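Local coordinates for putative ubiquinone biosynthesis protein (Nostoc punctiforme, PDB 3MSQ), which probably takes part in ubiquinone biosynthesis as a member of the Coq4 superfamily, although its precise biochemical role is not established, at residues 61-65 with 199-203; 129-133 with 211-215; 147-152 with 187-192. All coordinates share one frame; numbering follows the deposited sequence.

Contact 1: residues 61-65 with 199-203; sequences EVNAL and IAQKW
Val62 and Leu65, neighbours on one face of helix 60-68, pack on Ile199 to Lys202 in the connection between helices 177-192 and 211-218. At one end the methyl of Ala200 lies against the start of the helix, with Glu61 CB 3.8 Å and Val62 CG2 3.7 Å from Ala200 CB. The same Val62 branch meets Ile199 CG2 at 3.8 Å, the two side chains meeting at a slant. In this all-helical Coq4-type fold the irregular chain is thus covered by a short helix, while Leu56 of helix 47-56 touches both Val62 and Ile199. One turn on, Leu65 divides its two methyls. CD1 rests on the backbone, 3.3 Å from Ile199 O and 3.9 Å from Ala200 O. CD2 turns to the aliphatic part of Lys202, lying 3.7 Å from Lys202 CE. The extended lysine chain (chi2 -176°, chi3 178°) runs past Leu65 in the opposite direction, and Trp70 touches both residues. Lys202 is the centre of an inverse gamma turn; it offers its methylenes to the leucine while its NZ forms a salt bridge with Glu68 OE2, farther along helix 60-68.

Contact 2: residues 129-133 with 211-215; sequences YHVVA and VSEIR
Arg215 reaches from helix 211-218 to the carbonyl end of helix 114-133, where its NE donates a hydrogen bond to Val132 O at 2.7 Å. The bond is bent, with an N-H...O angle of 137°, and the carbonyl oxygen is tilted out of the guanidinium plane. What brings the head group there is a chain that leaves CB with CG anti to the carbonyl carbon (chi1 -72°) and then stays extended as far as NE, so that the methylenes also run close to the acceptor, Arg215 CG lying 3.3 Å from Val132 O. The NH2 group approaches the preceding carbonyl, Val131 O, at 2.9 Å, but the angle is too poor for a hydrogen bond. One guanidinium face is covered by Val211 CG1, from the preceding turn of the same helix, offset toward the rim of the group; this methyl also touches Val131 O at 3.7 Å. The two short helical segments cross almost perpendicularly, at -80°, with their axes 9.8 Å apart, a spacing bridged by branched aliphatic side chains. Val132 CG1 and Ile214 CG2 are each placed anti to their own backbone nitrogen and meet at 3.8 Å, the side chains crossing at about a right angle, with Val132 CG2 somewhat farther from the same methyl. Leu88 of helix 88-98 touches Val131, Val132 and Ile214, adding to the apolar side, and Gly86 bonds to the backbone of Val211. The carbonyls of Val131 and Val132 belong to the last turn of their helix, so the partial negative charge expected at a helix C-terminus would probably strengthen the attraction for the cationic arginine.

Contact 3: residues 147-152 with 187-192; sequences AFFLAQ and GYRVGS
Ala147 opens the contact with its carbonyl oxygen 3.5 Å from Tyr188 CD2, while its methyl sits near the start of the same tyrosine. Next comes Phe148, the nearest backbone neighbour of Gly191, with their CA atoms 4.2 Å apart. Its CA points a hydrogen at Gly187 O, a CA-H...O contact of 3.2 Å. The ring, with CG anti to the backbone N (chi1 -179°), lies across Gly191: the glycine CA stands over one face, 3.7 Å from the Phe148 ring centroid, in a CH-pi contact, and Val190 CG1 meets the ring edge at CE2. Gly187 and Gly191 form a GxxxG pattern, and together with the -39° crossing and axes only 7.0 Å apart they match the close right-handed glycine-based helix pairing known from membrane proteins. Leu150 touches the far part of the Tyr188 ring; both also pack on the second subunit, Leu150 on its Phe177 and Tyr188 on its Met181. Ala151 stands directly over the middle of the tyrosine ring, its CB 3.7 Å from the Tyr188 ring centroid, and it also meets Tyr188 O and Ser192 OG. That hydroxyl donates to Tyr188 O at 2.8 Å from above the carbonyl plane, while Ser192 N reaches the same oxygen from the opposite face. Last, Gln152 lays CG 3.4 Å from Gly191 O and turns its amide to the chain that follows helix 177-192, with NE2 bonded to Thr194 O and Gly196 O and OE1 to Leu198 N. The two helices are therefore joined by CH-pi, CA-H...O and apolar contacts, while conventional polar bonds lie within each helix or run from Gln152 to the chain leaving helix 177-192.

How the contacts relate
The three contacts adjoin one another, their centres about 16 Å (1 to 2), 17 Å (1 to 3) and 14 Å (2 to 3) apart. Along the chain contacts 1 and 2 interlock, their segments alternating, whereas both segments of contact 3 fall between those of either other contact. The first segments of contacts 2 and 3 lie on successive helices, 114-133 and 139-152, as do the second, on 177-192 and 211-218; each contact thus unites sequence-distant parts of one all-helical Coq4-family unit. Tyr129 is the meeting point: its ring meets Trp203 of contact 1 and Phe149 of contact 3, and Ile199 touches Tyr129 and Phe149. Residues 199-203 thereby link helix 60-68 to helices 114-133 and 139-152.

Contact 1: residues 61-65 with 199-203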
# COMPACT_ATOMS: atom_id res chain seq x y z
N GLU A 61 25.21 -17.73 25.02
CA GLU A 61 24.38 -18.94 24.92
C GLU A 61 23.73 -19.11 23.55
O GLU A 61 23.59 -20.24 23.08
CB GLU A 61 23.34 -19.02 26.06
CG GLU A 61 23.07 -17.72 26.79
CD GLU A 61 24.13 -17.24 27.78
OE1 GLU A 61 24.60 -18.06 28.60
OE2 GLU A 61 24.48 -16.04 27.73
N VAL A 62 23.37 -17.98 22.92
CA VAL A 62 22.75 -17.86 21.60
C VAL A 62 23.85 -18.12 20.56
O VAL A 62 23.71 -19.03 19.73
CB VAL A 62 22.09 -16.45 21.43
CG1 VAL A 62 21.73 -16.18 19.98
CG2 VAL A 62 20.85 -16.30 22.31
N ASN A 63 24.97 -17.38 20.65
CA ASN A 63 26.14 -17.54 19.79
C ASN A 63 26.63 -19.01 19.72
O ASN A 63 27.19 -19.42 18.71
CB ASN A 63 27.26 -16.62 20.24
CG ASN A 63 28.40 -16.57 19.27
OD1 ASN A 63 29.29 -17.41 19.27
ND2 ASN A 63 28.40 -15.58 18.41
N ALA A 64 26.38 -19.80 20.78
CA ALA A 64 26.69 -21.24 20.85
C ALA A 64 25.81 -21.98 19.83
O ALA A 64 26.35 -22.77 19.04
CB ALA A 64 26.45 -21.77 22.26
N LEU A 65 24.47 -21.70 19.80
CA LEU A 65 23.56 -22.33 18.85
C LEU A 65 23.89 -21.90 17.43
O LEU A 65 23.78 -22.71 16.51
CB LEU A 65 22.09 -22.01 19.14
CG LEU A 65 21.48 -22.37 20.51
CD1 LEU A 65 19.99 -22.23 20.47
CD2 LEU A 65 21.83 -23.77 20.94
N ILE A 199 15.15 -18.09 22.94
CA ILE A 199 15.95 -18.42 21.75
C ILE A 199 17.25 -19.21 22.04
O ILE A 199 17.67 -20.00 21.19
CB ILE A 199 16.16 -17.14 20.86
CG1 ILE A 199 16.52 -17.47 19.40
CG2 ILE A 199 17.13 -16.13 21.45
CD1 ILE A 199 15.33 -17.72 18.49
N ALA A 200 17.84 -19.03 23.26
CA ALA A 200 19.09 -19.68 23.72
C ALA A 200 18.94 -21.14 24.18
O ALA A 200 19.96 -21.81 24.36
CB ALA A 200 19.74 -18.85 24.82
N GLN A 201 17.69 -21.61 24.38
CA GLN A 201 17.38 -22.96 24.89
C GLN A 201 17.38 -24.07 23.86
O GLN A 201 16.80 -23.91 22.77
CB GLN A 201 16.04 -22.99 25.65
CG GLN A 201 15.88 -21.92 26.74
CD GLN A 201 17.07 -21.80 27.63
OE1 GLN A 201 17.47 -22.74 28.32
NE2 GLN A 201 17.66 -20.62 27.68
N LYS A 202 18.01 -25.22 24.23
CA LYS A 202 18.03 -26.44 23.44
C LYS A 202 16.79 -27.26 23.85
O LYS A 202 16.90 -28.26 24.55
CB LYS A 202 19.33 -27.22 23.65
CG LYS A 202 20.50 -26.70 22.86
CD LYS A 202 21.74 -27.56 23.02
CE LYS A 202 22.91 -27.06 22.20
NZ LYS A 202 24.21 -27.51 22.75
N TRP A 203 15.61 -26.78 23.42
CA TRP A 203 14.28 -27.33 23.74
C TRP A 203 14.11 -28.85 23.73
O TRP A 203 13.43 -29.37 24.61
CB TRP A 203 13.18 -26.64 22.90
CG TRP A 203 13.12 -25.15 23.08
CD1 TRP A 203 13.53 -24.19 22.20
CD2 TRP A 203 12.68 -24.45 24.25
NE1 TRP A 203 13.35 -22.94 22.73
CE2 TRP A 203 12.82 -23.07 23.99
CE3 TRP A 203 12.19 -24.86 25.50
CZ2 TRP A 203 12.48 -22.09 24.94
CZ3 TRP A 203 11.84 -23.90 26.43
CH2 TRP A 203 11.98 -22.53 26.15

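Contact 2: residues 129-133 with 211-215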
# COMPACT_ATOMS: atom_id res chain seq x y z
N TYR A 129 7.45 -21.88 22.80
CA TYR A 129 7.57 -20.62 23.55
C TYR A 129 6.36 -20.26 24.41
O TYR A 129 6.53 -20.05 25.61
CB TYR A 129 7.94 -19.41 22.66
CG TYR A 129 9.32 -19.41 22.02
CD1 TYR A 129 10.25 -20.39 22.34
CD2 TYR A 129 9.67 -18.45 21.08
CE1 TYR A 129 11.49 -20.43 21.72
CE2 TYR A 129 10.91 -18.48 20.45
CZ TYR A 129 11.83 -19.47 20.78
OH TYR A 129 13.07 -19.51 20.18
N HIS A 130 5.16 -20.20 23.81
CA HIS A 130 3.94 -19.83 24.51
C HIS A 130 3.60 -20.70 25.75
O HIS A 130 3.01 -20.17 26.70
CB HIS A 130 2.75 -19.67 23.54
CG HIS A 130 2.14 -20.97 23.15
ND1 HIS A 130 2.50 -21.61 21.98
CD2 HIS A 130 1.22 -21.72 23.80
CE1 HIS A 130 1.78 -22.73 21.95
NE2 HIS A 130 1.01 -22.84 23.04
N VAL A 131 3.97 -22.00 25.75
CA VAL A 131 3.72 -22.88 26.91
C VAL A 131 4.59 -22.52 28.13
O VAL A 131 4.07 -22.52 29.26
CB VAL A 131 3.61 -24.42 26.63
CG1 VAL A 131 2.88 -24.71 25.33
CG2 VAL A 131 4.96 -25.11 26.66
N VAL A 132 5.88 -22.18 27.89
CA VAL A 132 6.86 -21.77 28.91
C VAL A 132 6.55 -20.33 29.34
O VAL A 132 6.46 -20.06 30.54
CB VAL A 132 8.32 -21.96 28.44
CG1 VAL A 132 9.33 -21.48 29.48
CG2 VAL A 132 8.59 -23.42 28.08
N ALA A 133 6.33 -19.42 28.36
CA ALA A 133 6.01 -18.01 28.58
C ALA A 133 4.63 -17.77 29.21
O ALA A 133 4.42 -16.73 29.85
CB ALA A 133 6.13 -17.24 27.28
N VAL A 211 7.35 -27.82 33.42
CA VAL A 211 7.20 -26.45 32.89
C VAL A 211 7.56 -25.42 33.97
O VAL A 211 8.28 -24.46 33.68
CB VAL A 211 5.81 -26.19 32.23
CG1 VAL A 211 5.65 -24.74 31.78
CG2 VAL A 211 5.57 -27.13 31.05
N SER A 212 7.08 -25.65 35.22
CA SER A 212 7.36 -24.81 36.39
C SER A 212 8.87 -24.72 36.65
O SER A 212 9.37 -23.64 36.96
CB SER A 212 6.63 -25.35 37.62
OG SER A 212 6.64 -26.76 37.69
N GLU A 213 9.60 -25.85 36.47
CA GLU A 213 11.05 -25.97 36.61
C GLU A 213 11.76 -25.16 35.52
O GLU A 213 12.71 -24.44 35.83
CB GLU A 213 11.50 -27.45 36.60
CG GLU A 213 12.99 -27.70 36.85
CD GLU A 213 13.56 -27.23 38.18
OE1 GLU A 213 12.95 -27.50 39.23
OE2 GLU A 213 14.65 -26.60 38.16
N ILE A 214 11.28 -25.26 34.24
CA ILE A 214 11.84 -24.51 33.10
C ILE A 214 11.67 -23.00 33.37
O ILE A 214 12.64 -22.25 33.24
CB ILE A 214 11.24 -24.94 31.73
CG1 ILE A 214 11.48 -26.43 31.45
CG2 ILE A 214 11.80 -24.08 30.58
CD1 ILE A 214 10.68 -27.02 30.28
N ARG A 215 10.46 -22.56 33.78
CA ARG A 215 10.15 -21.16 34.10
C ARG A 215 11.07 -20.64 35.21
O ARG A 215 11.52 -19.49 35.15
CB ARG A 215 8.68 -21.01 34.52
CG ARG A 215 7.68 -21.16 33.41
CD ARG A 215 6.30 -20.86 33.94
NE ARG A 215 5.28 -20.82 32.89
CZ ARG A 215 4.20 -21.59 32.89
NH1 ARG A 215 3.99 -22.46 33.87
NH2 ARG A 215 3.31 -21.49 31.90

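Contact 3: residues 147-152 with 187-192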
# COMPACT_ATOMS: atom_id res chain seq x y z
N ALA A 147 5.60 -9.73 22.09
CA ALA A 147 6.01 -8.62 22.95
C ALA A 147 7.02 -9.12 23.96
O ALA A 147 8.04 -8.47 24.16
CB ALA A 147 4.79 -8.00 23.64
N PHE A 148 6.81 -10.34 24.49
CA PHE A 148 7.72 -11.03 25.41
C PHE A 148 9.07 -11.29 24.69
O PHE A 148 10.12 -11.01 25.26
CB PHE A 148 7.09 -12.35 25.92
CG PHE A 148 7.90 -13.17 26.90
CD1 PHE A 148 8.99 -13.93 26.48
CD2 PHE A 148 7.51 -13.26 28.24
CE1 PHE A 148 9.72 -14.69 27.39
CE2 PHE A 148 8.25 -14.03 29.15
CZ PHE A 148 9.35 -14.74 28.72
N PHE A 149 9.00 -11.76 23.41
CA PHE A 149 10.15 -12.08 22.56
C PHE A 149 10.97 -10.84 22.16
O PHE A 149 12.21 -10.87 22.21
CB PHE A 149 9.71 -12.92 21.35
CG PHE A 149 10.85 -13.64 20.68
CD1 PHE A 149 11.46 -14.73 21.30
CD2 PHE A 149 11.32 -13.24 19.44
CE1 PHE A 149 12.56 -15.38 20.71
CE2 PHE A 149 12.41 -13.89 18.84
CZ PHE A 149 13.01 -14.96 19.48
N LEU A 150 10.26 -9.72 21.82
CA LEU A 150 10.85 -8.41 21.48
C LEU A 150 11.56 -7.81 22.71
O LEU A 150 12.62 -7.19 22.56
CB LEU A 150 9.77 -7.45 20.91
CG LEU A 150 10.20 -6.08 20.34
CD1 LEU A 150 10.78 -6.22 18.97
CD2 LEU A 150 9.04 -5.15 20.23
N ALA A 151 11.02 -8.06 23.94
CA ALA A 151 11.62 -7.57 25.18
C ALA A 151 12.95 -8.25 25.47
O ALA A 151 13.84 -7.61 26.01
CB ALA A 151 10.67 -7.78 26.35
N GLN A 152 13.09 -9.53 25.09
CA GLN A 152 14.26 -10.39 25.29
C GLN A 152 15.30 -10.28 24.20
O GLN A 152 16.44 -9.92 24.47
CB GLN A 152 13.80 -11.85 25.36
CG GLN A 152 13.20 -12.28 26.68
CD GLN A 152 13.40 -13.75 26.91
OE1 GLN A 152 13.38 -14.57 25.98
NE2 GLN A 152 13.62 -14.10 28.15
N GLY A 187 3.27 -9.01 28.35
CA GLY A 187 4.30 -9.70 27.58
C GLY A 187 5.64 -9.02 27.66
O GLY A 187 6.62 -9.66 28.05
N TYR A 188 5.70 -7.72 27.34
CA TYR A 188 6.93 -6.94 27.37
C TYR A 188 7.53 -6.88 28.78
O TYR A 188 8.73 -7.12 28.95
CB TYR A 188 6.71 -5.53 26.79
CG TYR A 188 8.00 -4.93 26.26
CD1 TYR A 188 8.87 -4.24 27.10
CD2 TYR A 188 8.38 -5.10 24.92
CE1 TYR A 188 10.07 -3.72 26.62
CE2 TYR A 188 9.58 -4.58 24.44
CZ TYR A 188 10.43 -3.90 25.29
OH TYR A 188 11.61 -3.38 24.81
N ARG A 189 6.70 -6.58 29.79
CA ARG A 189 7.08 -6.47 31.20
C ARG A 189 7.73 -7.76 31.70
O ARG A 189 8.85 -7.70 32.23
CB ARG A 189 5.84 -6.11 32.01
CG ARG A 189 6.09 -5.51 33.39
CD ARG A 189 4.77 -5.09 34.05
NE ARG A 189 3.64 -6.02 33.82
CZ ARG A 189 3.50 -7.23 34.39
NH1 ARG A 189 4.43 -7.69 35.23
NH2 ARG A 189 2.45 -7.98 34.11
N VAL A 190 7.07 -8.93 31.48
CA VAL A 190 7.52 -10.26 31.90
C VAL A 190 8.79 -10.67 31.17
O VAL A 190 9.70 -11.21 31.80
CB VAL A 190 6.40 -11.33 31.80
CG1 VAL A 190 6.92 -12.72 32.22
CG2 VAL A 190 5.19 -10.95 32.64
N GLY A 191 8.83 -10.42 29.87
CA GLY A 191 9.97 -10.70 29.00
C GLY A 191 11.20 -9.91 29.40
O GLY A 191 12.29 -10.46 29.42
N SER A 192 11.02 -8.63 29.78
CA SER A 192 12.07 -7.71 30.24
C SER A 192 12.66 -8.17 31.56
O SER A 192 13.81 -7.84 31.86
CB SER A 192 11.52 -6.31 30.43
OG SER A 192 11.16 -5.75 29.18